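Local coordinates for protein putative deoxyribonuclease yjjV (Escherichia coli, PDB 1ZZM) that is a TatD-type member of the metallo-dependent hydrolases that binds two divalent metal cations and probably hydrolyses ester bonds, perhaps as a deoxyribonuclease, at residues A[206-211]-A[221-226]; A[6-11]-A[201-206]; A[39-44]-A[64-69]; A[92-97]-A[127-132]. All blocks are in the same frame, centred on the assembly; numbering follows the deposited sequence.

Contact 1: residues A[206-211]-A[221-226]; sequences TDAPDM and NRPEQA
Asn221 is held against residues 206-211 from two directions. Its backbone N donates to Pro209 O at 3.0 Å, a straight bond (167°) whose donor stands above the carbonyl plane. CG lies anti to the backbone N (chi1 -164°), on the side of residues 206-211, and ND2 donates to Asp210 O at 3.1 Å, lying in that carbonyl's plane while Asp210 O lies in the amide plane of Asn221. Met211 O is slightly nearer to ND2, 3.0 Å, but at too poor an angle to bond. The other end of the amide, OD1, takes a weak bond from Arg222 N. Asn221 O has no hydrogen-bond partner in the model; Ala208 CB presses on it at 3.3 Å, and Pro209 CA makes a CA-H...O contact with it. Thr206 splits its duties: OG1 accepts from Ala208 N in an ST turn and bonds to Asp7, while CG2 points across to the start of helix 226-236, 3.4 Å from Ala226 N. Arg222 NE and Glu224 OE2 form a salt bridge. Both segments lie within the long loop after strand 202-204, where a cis peptide precedes Pro209 and Asp207 supplies a zinc ligand of the TatD active site.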
loop_
_atom_site.group_PDB
_atom_site.type_symbol
_atom_site.label_atom_id
_atom_site.label_comp_id
_atom_site.label_asym_id
_atom_site.label_seq_id
_atom_site.Cartn_x
_atom_site.Cartn_y
_atom_site.Cartn_z
ATOM N N THR A 206 -6.640 -3.151 -1.144
ATOM C CA THR A 206 -7.470 -3.853 -0.151
ATOM C C THR A 206 -6.808 -4.010 1.229
ATOM O O THR A 206 -7.499 -4.042 2.252
ATOM C CB THR A 206 -7.845 -5.314 -0.539
ATOM O OG1 THR A 206 -6.641 -6.082 -0.706
ATOM C CG2 THR A 206 -8.731 -5.353 -1.816
ATOM N N ASP A 207 -5.481 -4.110 1.250
ATOM C CA ASP A 207 -4.701 -4.418 2.450
ATOM C C ASP A 207 -5.120 -5.834 2.905
ATOM O O ASP A 207 -4.992 -6.188 4.078
ATOM C CB ASP A 207 -4.890 -3.416 3.618
ATOM C CG ASP A 207 -3.803 -3.577 4.710
ATOM O OD1 ASP A 207 -2.740 -4.165 4.430
ATOM O OD2 ASP A 207 -3.980 -3.110 5.849
ATOM N N ALA A 208 -5.630 -6.650 1.983
ATOM C CA ALA A 208 -6.033 -8.018 2.373
ATOM C C ALA A 208 -4.832 -8.763 2.949
ATOM O O ALA A 208 -3.709 -8.628 2.466
ATOM C CB ALA A 208 -6.601 -8.787 1.160
ATOM N N PRO A 209 -5.068 -9.659 3.919
ATOM C CA PRO A 209 -6.341 -10.055 4.516
ATOM C C PRO A 209 -6.937 -9.120 5.558
ATOM O O PRO A 209 -7.992 -9.415 6.107
ATOM C CB PRO A 209 -6.004 -11.437 5.088
ATOM C CG PRO A 209 -4.673 -11.187 5.652
ATOM C CD PRO A 209 -3.961 -10.404 4.538
ATOM N N ASP A 210 -6.283 -8.006 5.857
ATOM C CA ASP A 210 -6.872 -7.099 6.862
ATOM C C ASP A 210 -7.858 -6.118 6.211
ATOM O O ASP A 210 -8.106 -6.206 5.002
ATOM C CB ASP A 210 -5.763 -6.335 7.596
ATOM C CG ASP A 210 -4.784 -7.269 8.315
ATOM O OD1 ASP A 210 -5.185 -8.394 8.708
ATOM O OD2 ASP A 210 -3.612 -6.872 8.513
ATOM N N MET A 211 -8.416 -5.209 7.020
ATOM C CA MET A 211 -9.373 -4.197 6.554
ATOM C C MET A 211 -10.581 -4.760 5.762
ATOM O O MET A 211 -10.867 -4.338 4.641
ATOM C CB MET A 211 -8.609 -3.117 5.736
ATOM C CG MET A 211 -7.452 -2.409 6.549
ATOM S SD MET A 211 -6.460 -1.018 5.754
ATOM C CE MET A 211 -7.509 0.409 6.112
ATOM N N ASN A 221 -10.163 -10.562 4.307
ATOM C CA ASN A 221 -10.393 -9.715 3.151
ATOM C C ASN A 221 -9.591 -10.405 2.035
ATOM O O ASN A 221 -8.656 -11.148 2.302
ATOM C CB ASN A 221 -9.829 -8.301 3.410
ATOM C CG ASN A 221 -10.358 -7.277 2.424
ATOM O OD1 ASN A 221 -11.266 -7.563 1.666
ATOM N ND2 ASN A 221 -9.806 -6.059 2.455
ATOM N N ARG A 222 -9.954 -10.160 0.788
ATOM C CA ARG A 222 -9.279 -10.789 -0.342
ATOM C C ARG A 222 -9.103 -9.723 -1.424
ATOM O O ARG A 222 -9.888 -8.785 -1.509
ATOM C CB ARG A 222 -10.133 -11.963 -0.866
ATOM C CG ARG A 222 -10.414 -13.041 0.174
ATOM C CD ARG A 222 -11.068 -14.264 -0.506
ATOM N NE ARG A 222 -10.199 -14.851 -1.520
ATOM C CZ ARG A 222 -9.310 -15.811 -1.286
ATOM N NH1 ARG A 222 -9.189 -16.309 -0.073
ATOM N NH2 ARG A 222 -8.515 -16.256 -2.262
ATOM N N PRO A 223 -8.068 -9.855 -2.268
ATOM C CA PRO A 223 -7.840 -8.845 -3.313
ATOM C C PRO A 223 -8.971 -8.600 -4.295
ATOM O O PRO A 223 -9.095 -7.486 -4.805
ATOM C CB PRO A 223 -6.529 -9.310 -3.977
ATOM C CG PRO A 223 -6.575 -10.825 -3.759
ATOM C CD PRO A 223 -7.076 -10.943 -2.339
ATOM N N GLU A 224 -9.826 -9.595 -4.546
ATOM C CA GLU A 224 -10.927 -9.357 -5.472
ATOM C C GLU A 224 -11.863 -8.282 -4.916
ATOM O O GLU A 224 -12.644 -7.705 -5.661
ATOM C CB GLU A 224 -11.732 -10.652 -5.762
ATOM C CG GLU A 224 -12.151 -11.396 -4.526
ATOM C CD GLU A 224 -11.106 -12.388 -4.072
ATOM O OE1 GLU A 224 -9.893 -12.095 -4.190
ATOM O OE2 GLU A 224 -11.483 -13.474 -3.588
ATOM N N GLN A 225 -11.782 -8.018 -3.614
ATOM C CA GLN A 225 -12.637 -7.015 -3.005
ATOM C C GLN A 225 -12.259 -5.625 -3.502
ATOM O O GLN A 225 -12.983 -4.675 -3.255
ATOM C CB GLN A 225 -12.567 -7.093 -1.466
ATOM C CG GLN A 225 -13.260 -8.356 -0.873
ATOM C CD GLN A 225 -14.762 -8.243 -0.952
ATOM O OE1 GLN A 225 -15.331 -8.166 -2.041
ATOM N NE2 GLN A 225 -15.417 -8.197 0.206
ATOM N N ALA A 226 -11.140 -5.504 -4.218
ATOM C CA ALA A 226 -10.774 -4.202 -4.754
ATOM C C ALA A 226 -11.874 -3.743 -5.722
ATOM O O ALA A 226 -12.138 -2.548 -5.842
ATOM C CB ALA A 226 -9.427 -4.266 -5.484
#

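Contact 2: residues A[6-11]-A[201-206]. With ZN (zinc ion), chain B.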
loop_
_atom_site.group_PDB
_atom_site.type_symbol
_atom_site.label_atom_id
_atom_site.label_comp_id
_atom_site.label_asym_id
_atom_site.label_seq_id
_atom_site.Cartn_x
_atom_site.Cartn_y
_atom_site.Cartn_z
ATOM N N ILE A 6 -5.863 -2.726 -10.217
ATOM C CA ILE A 6 -4.585 -3.137 -9.651
ATOM C C ILE A 6 -4.738 -2.976 -8.142
ATOM O O ILE A 6 -5.023 -1.873 -7.676
ATOM C CB ILE A 6 -3.387 -2.230 -10.075
ATOM C CG1 ILE A 6 -3.210 -2.238 -11.593
ATOM C CG2 ILE A 6 -2.089 -2.761 -9.411
ATOM C CD1 ILE A 6 -2.784 -3.522 -12.130
ATOM N N ASP A 7 -4.611 -4.072 -7.382
ATOM C CA ASP A 7 -4.657 -3.948 -5.930
ATOM C C ASP A 7 -3.235 -3.537 -5.561
ATOM O O ASP A 7 -2.312 -4.375 -5.567
ATOM C CB ASP A 7 -4.983 -5.289 -5.257
ATOM C CG ASP A 7 -5.139 -5.159 -3.726
ATOM O OD1 ASP A 7 -4.777 -4.103 -3.140
ATOM O OD2 ASP A 7 -5.648 -6.120 -3.113
ATOM N N THR A 8 -3.034 -2.261 -5.251
ATOM C CA THR A 8 -1.690 -1.805 -4.889
ATOM C C THR A 8 -1.203 -2.166 -3.484
ATOM O O THR A 8 -0.129 -1.726 -3.069
ATOM C CB THR A 8 -1.559 -0.292 -5.055
ATOM O OG1 THR A 8 -2.486 0.368 -4.174
ATOM C CG2 THR A 8 -1.881 0.093 -6.530
ATOM N N HIS A 9 -1.939 -3.011 -2.758
ATOM C CA HIS A 9 -1.467 -3.331 -1.406
ATOM C C HIS A 9 -2.180 -4.590 -0.901
ATOM O O HIS A 9 -3.282 -4.522 -0.375
ATOM C CB HIS A 9 -1.792 -2.149 -0.479
ATOM C CG HIS A 9 -1.075 -2.188 0.837
ATOM N ND1 HIS A 9 0.006 -1.386 1.124
ATOM C CD2 HIS A 9 -1.308 -2.925 1.952
ATOM C CE1 HIS A 9 0.414 -1.626 2.359
ATOM N NE2 HIS A 9 -0.367 -2.560 2.878
ATOM N N CYS A 10 -1.563 -5.745 -1.099
ATOM C CA CYS A 10 -2.150 -6.984 -0.620
ATOM C C CYS A 10 -1.049 -7.848 -0.031
ATOM O O CYS A 10 -0.044 -8.129 -0.698
ATOM C CB CYS A 10 -2.845 -7.729 -1.775
ATOM S SG CYS A 10 -3.534 -9.358 -1.252
ATOM N N HIS A 11 -1.228 -8.278 1.224
ATOM C CA HIS A 11 -0.233 -9.113 1.896
ATOM C C HIS A 11 -0.495 -10.549 1.462
ATOM O O HIS A 11 -0.921 -11.408 2.242
ATOM C CB HIS A 11 -0.375 -8.942 3.408
ATOM C CG HIS A 11 0.043 -7.582 3.880
ATOM N ND1 HIS A 11 1.363 -7.225 4.013
ATOM C CD2 HIS A 11 -0.675 -6.461 4.130
ATOM C CE1 HIS A 11 1.452 -5.944 4.313
ATOM N NE2 HIS A 11 0.227 -5.454 4.383
ATOM N N SER A 201 -4.619 11.579 -7.648
ATOM C CA SER A 201 -3.896 11.226 -6.430
ATOM C C SER A 201 -4.291 9.873 -5.811
ATOM O O SER A 201 -3.663 9.430 -4.853
ATOM C CB SER A 201 -4.105 12.302 -5.371
ATOM O OG SER A 201 -5.361 12.157 -4.760
ATOM N N LEU A 202 -5.298 9.225 -6.374
ATOM C CA LEU A 202 -5.822 7.973 -5.824
ATOM C C LEU A 202 -5.283 6.644 -6.373
ATOM O O LEU A 202 -5.035 6.511 -7.560
ATOM C CB LEU A 202 -7.343 7.952 -6.001
ATOM C CG LEU A 202 -8.102 9.203 -5.542
ATOM C CD1 LEU A 202 -9.612 8.970 -5.718
ATOM C CD2 LEU A 202 -7.764 9.527 -4.081
ATOM N N LEU A 203 -5.087 5.679 -5.472
ATOM C CA LEU A 203 -4.689 4.335 -5.879
ATOM C C LEU A 203 -5.725 3.410 -5.238
ATOM O O LEU A 203 -6.309 3.745 -4.189
ATOM C CB LEU A 203 -3.302 3.937 -5.356
ATOM C CG LEU A 203 -2.130 4.703 -5.958
ATOM C CD1 LEU A 203 -0.819 4.073 -5.420
ATOM C CD2 LEU A 203 -2.157 4.620 -7.443
ATOM N N LEU A 204 -5.930 2.251 -5.846
ATOM C CA LEU A 204 -6.897 1.281 -5.318
ATOM C C LEU A 204 -6.160 0.172 -4.546
ATOM O O LEU A 204 -5.068 -0.219 -4.915
ATOM C CB LEU A 204 -7.675 0.656 -6.478
ATOM C CG LEU A 204 -8.916 -0.152 -6.121
ATOM C CD1 LEU A 204 -10.001 0.815 -5.590
ATOM C CD2 LEU A 204 -9.434 -0.845 -7.397
ATOM N N GLU A 205 -6.754 -0.335 -3.475
ATOM C CA GLU A 205 -6.091 -1.396 -2.706
ATOM C C GLU A 205 -7.094 -2.093 -1.828
ATOM O O GLU A 205 -8.256 -1.678 -1.767
ATOM C CB GLU A 205 -5.030 -0.823 -1.765
ATOM C CG GLU A 205 -5.677 -0.037 -0.620
ATOM C CD GLU A 205 -4.689 0.480 0.400
ATOM O OE1 GLU A 205 -3.899 1.373 0.066
ATOM O OE2 GLU A 205 -4.711 -0.000 1.548
ATOM N N THR A 206 -6.640 -3.151 -1.144
ATOM C CA THR A 206 -7.470 -3.853 -0.151
ATOM C C THR A 206 -6.808 -4.010 1.229
ATOM O O THR A 206 -7.499 -4.042 2.252
ATOM C CB THR A 206 -7.845 -5.314 -0.539
ATOM O OG1 THR A 206 -6.641 -6.082 -0.706
ATOM C CG2 THR A 206 -8.731 -5.353 -1.816
HETATM ZN ZN ZN B . -0.167 -3.520 4.720
HETATM O O HOH W 1 -4.817 0.955 -8.309
HETATM O O HOH W 2 -1.985 1.643 -1.808
HETATM O O HOH W 3 -0.560 -2.963 6.626
#
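The first and last strands of the TatD barrel, 5-7 and 202-204, meet here at their C-terminal ends, where Thr8 and Asp7 reach across to Leu204 and Thr206. Leu204 O is gripped twice by Thr8: the backbone N donates at 2.9 Å in the carbonyl plane, and OG1 donates at 2.7 Å from above that plane. The hydroxyl can do this because it sits between its own backbone N and carbonyl carbon (chi1 62°). One residue earlier a water bridges the strands, donating to Ile6 O and accepting from Leu204 N. Asp7 has CG anti to the backbone N (chi1 -176°), which puts CG on the side of residues 201-206. There OD2 receives Thr206 OG1 on its syn lone pair at 2.6 Å. OD1 accepts His9 N from above the carboxylate plane, closing an Asx turn, and takes a weak bond from Thr206 N. Beyond the turn, His9 CB packs on Glu205 CB at 3.7 Å. A second water donates to both Thr8 OG1 and Glu205 OE1, while Glu205 OE2 bonds to His157, a ligand of the other zinc. His9 NE2 and His11 NE2 bind one zinc at 2.1 and 2.0 Å. By holding the backbone N of His9, the buried Asp7 carboxylate probably sets, from the second shell, the course of the chain that carries both histidines of the HxH pair to the metal.

Contact 3: residues A[39-44]-A[64-69]; sequences PATEAE and GLHPGM
Thr41 and His66 bring two loops together through one backbone bond, His66 N to Thr41 O at 2.9 Å, with the donor standing above the carbonyl plane. Gly64 O, buried here too, finds no hydrogen-bond partner in the model. Met69 crosses Thr41 obliquely: its chain bends at chi2 (68°), and CE lies 3.7 Å from Thr41 CB and 3.9 Å from Thr41 CG2, with SD also touching CB. His66 CB rests against Thr41 O at 3.4 Å, while the imidazole extends past Thr41 CG2, which approaches CD2 at a slant. The rotation of that ring is steadied within its own loop, because ND1 accepts Gly68 N at 2.8 Å in the ring plane. Leu65 turns back across the contact and sets CD2 against Ala43 N at 3.6 Å and, more loosely, against Ala43 CB. Glu42 directs its carboxylate to a salt bridge with Lys72. Thr41, His66 and Met69 all line the pocket occupied by a polyethylene glycol molecule, and His66 also packs beside the zinc ligands Glu97 and His133. The two loops, which follow parallel strands 33-39 and 59-63, so probably form part of the active-site pocket wall, as beta-alpha loops do in TIM-barrel enzymes.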
loop_
_atom_site.group_PDB
_atom_site.type_symbol
_atom_site.label_atom_id
_atom_site.label_comp_id
_atom_site.label_asym_id
_atom_site.label_seq_id
_atom_site.Cartn_x
_atom_site.Cartn_y
_atom_site.Cartn_z
ATOM N N PRO A 39 3.594 -5.920 -0.447
ATOM C CA PRO A 39 4.642 -5.280 0.351
ATOM C C PRO A 39 5.084 -6.183 1.494
ATOM O O PRO A 39 4.237 -6.792 2.174
ATOM C CB PRO A 39 3.978 -3.998 0.826
ATOM C CG PRO A 39 2.533 -4.349 0.932
ATOM C CD PRO A 39 2.253 -5.435 -0.079
ATOM N N ALA A 40 6.391 -6.295 1.720
ATOM C CA ALA A 40 6.850 -7.176 2.812
ATOM C C ALA A 40 6.649 -6.491 4.156
ATOM O O ALA A 40 6.388 -5.283 4.210
ATOM C CB ALA A 40 8.294 -7.527 2.635
ATOM N N THR A 41 6.782 -7.269 5.235
ATOM C CA THR A 41 6.622 -6.765 6.600
ATOM C C THR A 41 7.881 -6.865 7.443
ATOM O O THR A 41 8.039 -6.146 8.434
ATOM C CB THR A 41 5.531 -7.549 7.339
ATOM O OG1 THR A 41 5.855 -8.959 7.293
ATOM C CG2 THR A 41 4.128 -7.293 6.669
ATOM N N GLU A 42 8.788 -7.747 7.044
ATOM C CA GLU A 42 10.006 -7.972 7.812
ATOM C C GLU A 42 10.985 -8.776 6.996
ATOM O O GLU A 42 10.578 -9.508 6.099
ATOM C CB GLU A 42 9.696 -8.728 9.118
ATOM C CG GLU A 42 9.199 -10.171 8.903
ATOM C CD GLU A 42 8.998 -10.910 10.233
ATOM O OE1 GLU A 42 10.000 -11.202 10.929
ATOM O OE2 GLU A 42 7.836 -11.170 10.584
ATOM N N ALA A 43 12.264 -8.686 7.361
ATOM C CA ALA A 43 13.337 -9.335 6.600
ATOM C C ALA A 43 13.159 -10.837 6.452
ATOM O O ALA A 43 13.509 -11.395 5.439
ATOM C CB ALA A 43 14.709 -9.022 7.254
ATOM N N GLU A 44 12.606 -11.484 7.467
ATOM C CA GLU A 44 12.412 -12.915 7.377
ATOM C C GLU A 44 11.439 -13.296 6.253
ATOM O O GLU A 44 11.479 -14.428 5.775
ATOM C CB GLU A 44 11.923 -13.458 8.717
ATOM C CG GLU A 44 11.438 -14.875 8.647
ATOM C CD GLU A 44 11.090 -15.426 10.016
ATOM O OE1 GLU A 44 10.253 -14.806 10.713
ATOM O OE2 GLU A 44 11.657 -16.475 10.386
ATOM N N GLY A 64 10.632 -4.045 2.722
ATOM C CA GLY A 64 10.741 -3.038 3.738
ATOM C C GLY A 64 10.366 -3.667 5.061
ATOM O O GLY A 64 9.906 -4.831 5.123
ATOM N N LEU A 65 10.492 -2.867 6.110
ATOM C CA LEU A 65 10.242 -3.323 7.481
ATOM C C LEU A 65 9.070 -2.531 8.095
ATOM O O LEU A 65 9.196 -1.348 8.342
ATOM C CB LEU A 65 11.541 -3.093 8.262
ATOM C CG LEU A 65 12.833 -3.655 7.626
ATOM C CD1 LEU A 65 14.055 -3.184 8.414
ATOM C CD2 LEU A 65 12.818 -5.186 7.622
ATOM N N HIS A 66 7.955 -3.236 8.331
ATOM C CA HIS A 66 6.688 -2.722 8.849
ATOM C C HIS A 66 6.759 -2.306 10.319
ATOM O O HIS A 66 7.327 -3.021 11.148
ATOM C CB HIS A 66 5.619 -3.818 8.620
ATOM C CG HIS A 66 4.200 -3.334 8.702
ATOM N ND1 HIS A 66 3.655 -2.809 9.853
ATOM C CD2 HIS A 66 3.181 -3.415 7.808
ATOM C CE1 HIS A 66 2.362 -2.590 9.671
ATOM N NE2 HIS A 66 2.048 -2.952 8.437
ATOM N N PRO A 67 6.195 -1.131 10.672
ATOM C CA PRO A 67 6.255 -0.694 12.074
ATOM C C PRO A 67 5.561 -1.658 13.031
ATOM O O PRO A 67 5.924 -1.740 14.212
ATOM C CB PRO A 67 5.603 0.698 12.044
ATOM C CG PRO A 67 4.645 0.626 10.862
ATOM C CD PRO A 67 5.453 -0.163 9.836
ATOM N N GLY A 68 4.600 -2.402 12.497
ATOM C CA GLY A 68 3.858 -3.360 13.321
ATOM C C GLY A 68 4.718 -4.533 13.749
ATOM O O GLY A 68 4.384 -5.243 14.686
ATOM N N MET A 69 5.832 -4.737 13.066
ATOM C CA MET A 69 6.766 -5.815 13.386
ATOM C C MET A 69 8.078 -5.242 13.953
ATOM O O MET A 69 9.141 -5.870 13.851
ATOM C CB MET A 69 7.084 -6.623 12.118
ATOM C CG MET A 69 5.949 -7.539 11.655
ATOM S SD MET A 69 4.476 -6.707 11.031
ATOM C CE MET A 69 3.517 -8.177 10.395
#

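Contact 4: residues A[92-97]-A[127-132]; sequences VVAVGE and DLPVIL. With ZN (zinc ion), chain C; ZN (zinc ion), chain B.
Val95 and Ile131 carry the backbone pairing between two parallel strands. Val95 N donates to Pro129 O at 3.0 Å, nearly along the C=O axis, and Val95 O accepts Ile131 N at 3.1 Å, with the donor tilted from the carbonyl plane. Val95 O also receives a CA-H...O contact from Val130 CA at 3.2 Å, and Ile131 O takes a similar one from Glu97 CA.

Apolar packing falls on both faces of the sheet. On the face of Val95 and Val130, Val95 CB meets Val130 CG1, and Val95 CG2 touches Leu128 CD1 at 4.0 Å, the two side chains crossing at about a right angle. Helix 109-125, the connecting helix of this beta-alpha-beta crossover, covers that face with Leu120 and Ala123. At the corner before strand 95-101, Ala94 CB touches both Pro129 CG and Ile131 CG1, and Phe256 of helix 241-256 packs against all three residues. On the other face Gly96 pairs with Ile131, whose CB lies 4.0 Å from Gly96 CA.

The metals are met at the end of the 92-97 segment, by Glu97. With CG anti to the backbone N (chi1 -153°) and an extended chain, it divides its carboxylate: OE1 binds one zinc at 2.0 Å and OE2 the other at 2.1 Å. A water 2.0 Å from each metal also joins them. Bridging by both oxygens would spread the carboxylate's charge over the two cations, and the water, polarised by both, is consistent with a nucleophile in a binuclear hydrolase.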
loop_
_atom_site.group_PDB
_atom_site.type_symbol
_atom_site.label_atom_id
_atom_site.label_comp_id
_atom_site.label_asym_id
_atom_site.label_seq_id
_atom_site.Cartn_x
_atom_site.Cartn_y
_atom_site.Cartn_z
ATOM N N VAL A 92 10.445 -5.725 -8.167
ATOM C CA VAL A 92 10.378 -5.048 -6.869
ATOM C C VAL A 92 10.164 -3.606 -7.303
ATOM O O VAL A 92 11.003 -3.025 -8.006
ATOM C CB VAL A 92 11.688 -5.179 -6.073
ATOM C CG1 VAL A 92 11.822 -4.044 -5.082
ATOM C CG2 VAL A 92 11.689 -6.496 -5.324
ATOM N N VAL A 93 9.065 -3.010 -6.882
ATOM C CA VAL A 93 8.778 -1.673 -7.355
ATOM C C VAL A 93 8.787 -0.571 -6.336
ATOM O O VAL A 93 8.545 0.587 -6.700
ATOM C CB VAL A 93 7.398 -1.618 -8.051
ATOM C CG1 VAL A 93 7.394 -2.557 -9.232
ATOM C CG2 VAL A 93 6.281 -1.993 -7.070
ATOM N N ALA A 94 9.052 -0.904 -5.073
ATOM C CA ALA A 94 9.021 0.108 -4.032
ATOM C C ALA A 94 9.695 -0.429 -2.780
ATOM O O ALA A 94 9.880 -1.641 -2.647
ATOM C CB ALA A 94 7.544 0.461 -3.680
ATOM N N VAL A 95 10.034 0.493 -1.887
ATOM C CA VAL A 95 10.599 0.172 -0.589
ATOM C C VAL A 95 9.300 0.198 0.166
ATOM O O VAL A 95 8.625 1.226 0.365
ATOM C CB VAL A 95 11.550 1.218 -0.080
ATOM C CG1 VAL A 95 11.885 0.962 1.407
ATOM C CG2 VAL A 95 12.813 1.166 -0.923
ATOM N N GLY A 96 8.920 -0.981 0.565
ATOM C CA GLY A 96 7.660 -1.035 1.172
ATOM C C GLY A 96 7.263 -2.243 1.924
ATOM O O GLY A 96 7.783 -3.365 1.843
ATOM N N GLU A 97 6.484 -1.573 2.752
ATOM C CA GLU A 97 5.605 -1.414 3.855
ATOM C C GLU A 97 6.467 -0.957 4.986
ATOM O O GLU A 97 7.047 -1.734 5.731
ATOM C CB GLU A 97 4.548 -2.416 4.261
ATOM C CG GLU A 97 3.551 -1.419 4.938
ATOM C CD GLU A 97 2.130 -1.888 5.201
ATOM O OE1 GLU A 97 1.769 -3.055 4.941
ATOM O OE2 GLU A 97 1.358 -1.036 5.684
ATOM N N ASP A 127 16.443 4.967 -5.765
ATOM C CA ASP A 127 15.466 5.661 -6.617
ATOM C C ASP A 127 14.148 4.895 -6.700
ATOM O O ASP A 127 13.698 4.532 -7.783
ATOM C CB ASP A 127 16.110 5.832 -8.016
ATOM C CG ASP A 127 15.370 6.848 -8.919
ATOM O OD1 ASP A 127 14.719 7.785 -8.416
ATOM O OD2 ASP A 127 15.460 6.697 -10.157
ATOM N N LEU A 128 13.525 4.651 -5.549
ATOM C CA LEU A 128 12.259 3.909 -5.511
ATOM C C LEU A 128 11.217 4.642 -4.711
ATOM O O LEU A 128 11.563 5.404 -3.810
ATOM C CB LEU A 128 12.449 2.552 -4.823
ATOM C CG LEU A 128 13.310 1.550 -5.588
ATOM C CD1 LEU A 128 13.777 0.386 -4.682
ATOM C CD2 LEU A 128 12.461 1.053 -6.730
ATOM N N PRO A 129 9.926 4.455 -5.051
ATOM C CA PRO A 129 8.863 5.108 -4.293
ATOM C C PRO A 129 8.677 4.246 -3.033
ATOM O O PRO A 129 9.210 3.142 -2.967
ATOM C CB PRO A 129 7.650 5.012 -5.218
ATOM C CG PRO A 129 7.851 3.708 -5.928
ATOM C CD PRO A 129 9.385 3.710 -6.203
ATOM N N VAL A 130 7.925 4.746 -2.047
ATOM C CA VAL A 130 7.676 4.004 -0.818
ATOM C C VAL A 130 6.192 3.731 -0.633
ATOM O O VAL A 130 5.328 4.493 -1.102
ATOM C CB VAL A 130 8.195 4.786 0.420
ATOM C CG1 VAL A 130 9.756 4.906 0.349
ATOM C CG2 VAL A 130 7.582 6.210 0.438
ATOM N N ILE A 131 5.893 2.618 0.020
ATOM C CA ILE A 131 4.518 2.226 0.348
ATOM C C ILE A 131 4.487 2.433 1.850
ATOM O O ILE A 131 5.194 1.760 2.621
ATOM C CB ILE A 131 4.241 0.747 -0.019
ATOM C CG1 ILE A 131 4.058 0.637 -1.544
ATOM C CG2 ILE A 131 2.978 0.238 0.712
ATOM C CD1 ILE A 131 3.784 -0.836 -2.048
ATOM N N LEU A 132 3.659 3.379 2.254
ATOM C CA LEU A 132 3.591 3.791 3.634
ATOM C C LEU A 132 2.345 3.412 4.405
ATOM O O LEU A 132 1.220 3.493 3.896
ATOM C CB LEU A 132 3.755 5.317 3.695
ATOM C CG LEU A 132 5.037 5.910 3.126
ATOM C CD1 LEU A 132 4.786 7.404 2.775
ATOM C CD2 LEU A 132 6.180 5.746 4.148
HETATM ZN ZN ZN C . -0.539 -0.925 6.632
HETATM ZN ZN ZN B . -0.167 -3.520 4.720
HETATM O O HOH W 3 -0.560 -2.963 6.626
HETATM O O HOH W 4 -2.739 -1.202 7.616
#

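In the fold
Contacts 1 to 3 lie in or lead into the loops after their strands; contact 4 pairs the first residues of two strands and brings Glu97 to the zinc pair. Contact 2 closes the barrel between first and last strands, enclosing contacts 3 and 4 in the chain; contact 1 follows, sharing Thr206. Contacts 1 and 2, centres 9 Å apart, are tied by probable backbone bonds, Asp207 N to His9 O and Ala208 O to His11 N, both 2.8 Å. Contacts 2 and 4 share one zinc and its bridging water. His66 CD2 of contact 3 lies 3.2 Å from Glu97 CD. Residues of contacts 1, 2 and 3 line the pocket that holds a glycol molecule.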